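Local coordinates for protein peptidase S15/CocE/NonD (Thaumarchaeota archaeon SCGC AB-539-E09, PDB 4PF1) that acts as an aminopeptidase, probably through a serine-peptidase mechanism on an alpha/beta-hydrolase fold of the S15 family, at residues L47-L52 with I100-D105. Sequence-based numbering, arbitrary orientation.
Sequences LNTIIL and IIVYQD
Ile-50 and Tyr-103 face each other as a hydrogen-bonded pair of an antiparallel strand pairing, a worked example of strand pairing near one edge of the mixed central sheet of the alpha/beta-hydrolase fold. Strand 46-54 lies between strand 32-40 and strand 100-105, which then runs parallel to strand 60-67. Ile-50 N donates to Tyr-103 O at 2.7 Å and Tyr-103 N returns a bond to Ile-50 O; Leu-52 and Ile-101 repeat the exchange, while Asp-105 N reaches Asn-48 O.

On the face carrying Thr-49, Ile-51, Val-102 and Gln-104, methyl groups make the apolar contacts. Ile-51 CG2 rests against Ile-100 CG2 at 3.8 Å and also meets Val-102 CG2, while Thr-49 CG2 lies 3.6 Å from Val-102 CG1.

The hydroxyl of Thr-49 sits beside its own backbone N (chi1 -43°), where OG1 donates to Leu-47 O and accepts from Gln-104 NE2 at 3.0 Å. Arg-66 NE bonds OE1 of the same amide, and NE2 also bonds Thr-140 OG1. A valine in place of Thr-49 would probably leave Gln-104 NE2 without this acceptor and Leu-47 O without the hydroxyl that reaches it.

On the other face Asn-48 and Asp-105 lie side by side, amide and carboxylate planes 41° apart. Glu-72 also binds the Asn-48 amide, and the backbone of Ala-71 and Gly-111 holds the carboxylate. Asn-48 ND2 meets Asp-105 OD2 at 2.9 Å through a nearly straight N-H...O (165°), with OD2 in the amide plane but ND2 above that of the carboxylate.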
ATOM      1  N   LEU A  47      12.619  -1.966  43.864  1.00 16.88           N
ATOM      2  CA  LEU A  47      12.369  -2.205  42.439  1.00 15.73           C
ATOM      3  C   LEU A  47      10.903  -1.961  42.092  1.00 18.32           C
ATOM      4  O   LEU A  47      10.010  -2.449  42.796  1.00 18.08           O
ATOM      5  CB  LEU A  47      12.771  -3.642  42.013  1.00 15.69           C
ATOM      6  CG  LEU A  47      14.230  -4.102  42.258  1.00 20.83           C
ATOM      7  CD1 LEU A  47      14.511  -5.399  41.522  1.00 20.85           C
ATOM      8  CD2 LEU A  47      15.247  -3.044  41.826  1.00 22.58           C
ATOM      9  N   ASN A  48      10.655  -1.219  40.994  1.00 13.26           N
ATOM     10  CA  ASN A  48       9.307  -0.910  40.531  1.00 12.53           C
ATOM     11  C   ASN A  48       8.657  -2.162  39.942  1.00 16.12           C
ATOM     12  O   ASN A  48       9.183  -2.742  38.989  1.00 15.09           O
ATOM     13  CB  ASN A  48       9.334   0.231  39.517  1.00 11.24           C
ATOM     14  CG  ASN A  48       7.973   0.765  39.164  1.00 25.64           C
ATOM     15  OD1 ASN A  48       7.065   0.837  40.005  1.00 18.01           O
ATOM     16  ND2 ASN A  48       7.805   1.162  37.912  1.00 15.63           N
ATOM     17  N   THR A  49       7.544  -2.609  40.551  1.00 12.64           N
ATOM     18  CA  THR A  49       6.882  -3.851  40.165  1.00 12.52           C
ATOM     19  C   THR A  49       5.407  -3.610  39.814  1.00 16.71           C
ATOM     20  O   THR A  49       4.639  -3.117  40.642  1.00 16.31           O
ATOM     21  CB  THR A  49       7.049  -4.888  41.287  1.00 19.57           C
ATOM     22  OG1 THR A  49       8.395  -4.840  41.770  1.00 19.51           O
ATOM     23  CG2 THR A  49       6.722  -6.293  40.836  1.00 16.49           C
ATOM     24  N   ILE A  50       5.020  -3.981  38.585  1.00 13.90           N
ATOM     25  CA  ILE A  50       3.654  -3.812  38.082  1.00 14.24           C
ATOM     26  C   ILE A  50       2.952  -5.163  38.102  1.00 18.43           C
ATOM     27  O   ILE A  50       3.328  -6.063  37.353  1.00 17.91           O
ATOM     28  CB  ILE A  50       3.645  -3.163  36.659  1.00 17.28           C
ATOM     29  CG1 ILE A  50       4.550  -1.886  36.571  1.00 17.88           C
ATOM     30  CG2 ILE A  50       2.215  -2.909  36.147  1.00 17.92           C
ATOM     31  CD1 ILE A  50       4.354  -0.788  37.695  1.00 24.47           C
ATOM     32  N   ILE A  51       1.937  -5.299  38.967  1.00 15.16           N
ATOM     33  CA  ILE A  51       1.187  -6.542  39.150  1.00 15.04           C
ATOM     34  C   ILE A  51      -0.225  -6.403  38.549  1.00 18.49           C
ATOM     35  O   ILE A  51      -1.003  -5.543  38.974  1.00 18.08           O
ATOM     36  CB  ILE A  51       1.143  -6.932  40.658  1.00 18.66           C
ATOM     37  CG1 ILE A  51       2.565  -6.951  41.275  1.00 19.18           C
ATOM     38  CG2 ILE A  51       0.436  -8.279  40.864  1.00 19.84           C
ATOM     39  CD1 ILE A  51       2.645  -6.439  42.716  1.00 26.25           C
ATOM     40  N   LEU A  52      -0.542  -7.252  37.561  1.00 14.63           N
ATOM     41  CA  LEU A  52      -1.846  -7.243  36.898  1.00 14.63           C
ATOM     42  C   LEU A  52      -2.653  -8.462  37.338  1.00 19.19           C
ATOM     43  O   LEU A  52      -2.302  -9.598  37.010  1.00 18.19           O
ATOM     44  CB  LEU A  52      -1.696  -7.198  35.360  1.00 14.03           C
ATOM     45  CG  LEU A  52      -0.736  -6.136  34.789  1.00 18.25           C
ATOM     46  CD1 LEU A  52      -0.513  -6.353  33.316  1.00 17.92           C
ATOM     47  CD2 LEU A  52      -1.247  -4.716  35.043  1.00 20.68           C
ATOM     48  N   ILE A 100      -1.769 -14.228  36.927  1.00 14.76           N
ATOM     49  CA  ILE A 100      -1.371 -12.909  37.393  1.00 13.87           C
ATOM     50  C   ILE A 100      -0.124 -12.550  36.575  1.00 17.58           C
ATOM     51  O   ILE A 100       0.813 -13.350  36.511  1.00 16.46           O
ATOM     52  CB  ILE A 100      -1.143 -12.869  38.935  1.00 16.76           C
ATOM     53  CG1 ILE A 100      -2.493 -12.899  39.688  1.00 17.01           C
ATOM     54  CG2 ILE A 100      -0.315 -11.641  39.343  1.00 16.83           C
ATOM     55  CD1 ILE A 100      -2.446 -13.548  41.078  1.00 21.28           C
ATOM     56  N   ILE A 101      -0.157 -11.416  35.863  1.00 14.81           N
ATOM     57  CA  ILE A 101       0.964 -11.005  35.017  1.00 14.38           C
ATOM     58  C   ILE A 101       1.742  -9.894  35.723  1.00 18.21           C
ATOM     59  O   ILE A 101       1.169  -8.859  36.081  1.00 18.07           O
ATOM     60  CB  ILE A 101       0.494 -10.603  33.592  1.00 16.99           C
ATOM     61  CG1 ILE A 101      -0.280 -11.772  32.926  1.00 17.08           C
ATOM     62  CG2 ILE A 101       1.691 -10.165  32.723  1.00 17.02           C
ATOM     63  CD1 ILE A 101      -1.369 -11.366  32.014  1.00 22.98           C
ATOM     64  N   VAL A 102       3.045 -10.133  35.959  1.00 14.28           N
ATOM     65  CA  VAL A 102       3.900  -9.199  36.689  1.00 13.99           C
ATOM     66  C   VAL A 102       5.097  -8.760  35.835  1.00 17.10           C
ATOM     67  O   VAL A 102       5.841  -9.602  35.325  1.00 15.99           O
ATOM     68  CB  VAL A 102       4.372  -9.802  38.048  1.00 17.99           C
ATOM     69  CG1 VAL A 102       5.301  -8.849  38.783  1.00 17.87           C
ATOM     70  CG2 VAL A 102       3.187 -10.179  38.934  1.00 18.04           C
ATOM     71  N   TYR A 103       5.296  -7.436  35.722  1.00 13.44           N
ATOM     72  CA  TYR A 103       6.441  -6.835  35.037  1.00 12.69           C
ATOM     73  C   TYR A 103       7.195  -5.965  36.011  1.00 16.06           C
ATOM     74  O   TYR A 103       6.591  -5.126  36.688  1.00 15.68           O
ATOM     75  CB  TYR A 103       6.006  -6.031  33.801  1.00 13.18           C
ATOM     76  CG  TYR A 103       5.920  -6.872  32.550  1.00 14.05           C
ATOM     77  CD1 TYR A 103       4.887  -7.789  32.371  1.00 15.63           C
ATOM     78  CD2 TYR A 103       6.886  -6.774  31.553  1.00 14.29           C
ATOM     79  CE1 TYR A 103       4.824  -8.596  31.239  1.00 15.62           C
ATOM     80  CE2 TYR A 103       6.820  -7.557  30.402  1.00 14.66           C
ATOM     81  CZ  TYR A 103       5.790  -8.471  30.253  1.00 19.42           C
ATOM     82  OH  TYR A 103       5.727  -9.265  29.140  1.00 16.39           O
ATOM     83  N   GLN A 104       8.506  -6.184  36.126  1.00 12.23           N
ATOM     84  CA  GLN A 104       9.315  -5.430  37.071  1.00 12.05           C
ATOM     85  C   GLN A 104      10.466  -4.734  36.375  1.00 16.58           C
ATOM     86  O   GLN A 104      11.152  -5.350  35.555  1.00 16.11           O
ATOM     87  CB  GLN A 104       9.847  -6.363  38.181  1.00 13.23           C
ATOM     88  CG  GLN A 104      10.700  -5.654  39.238  1.00 19.78           C
ATOM     89  CD  GLN A 104      11.315  -6.619  40.212  1.00 31.07           C
ATOM     90  OE1 GLN A 104      12.221  -7.390  39.875  1.00 25.29           O
ATOM     91  NE2 GLN A 104      10.866  -6.563  41.454  1.00 18.76           N
ATOM     92  N   ASP A 105      10.707  -3.455  36.729  1.00 13.54           N
ATOM     93  CA  ASP A 105      11.868  -2.729  36.227  1.00 13.43           C
ATOM     94  C   ASP A 105      13.102  -3.301  36.909  1.00 18.12           C
ATOM     95  O   ASP A 105      13.123  -3.402  38.142  1.00 18.13           O
ATOM     96  CB  ASP A 105      11.755  -1.214  36.509  1.00 15.09           C
ATOM     97  CG  ASP A 105      10.740  -0.449  35.674  1.00 21.63           C
ATOM     98  OD1 ASP A 105      10.640  -0.726  34.456  1.00 21.01           O
ATOM     99  OD2 ASP A 105      10.120   0.493  36.213  1.00 23.03           O
TER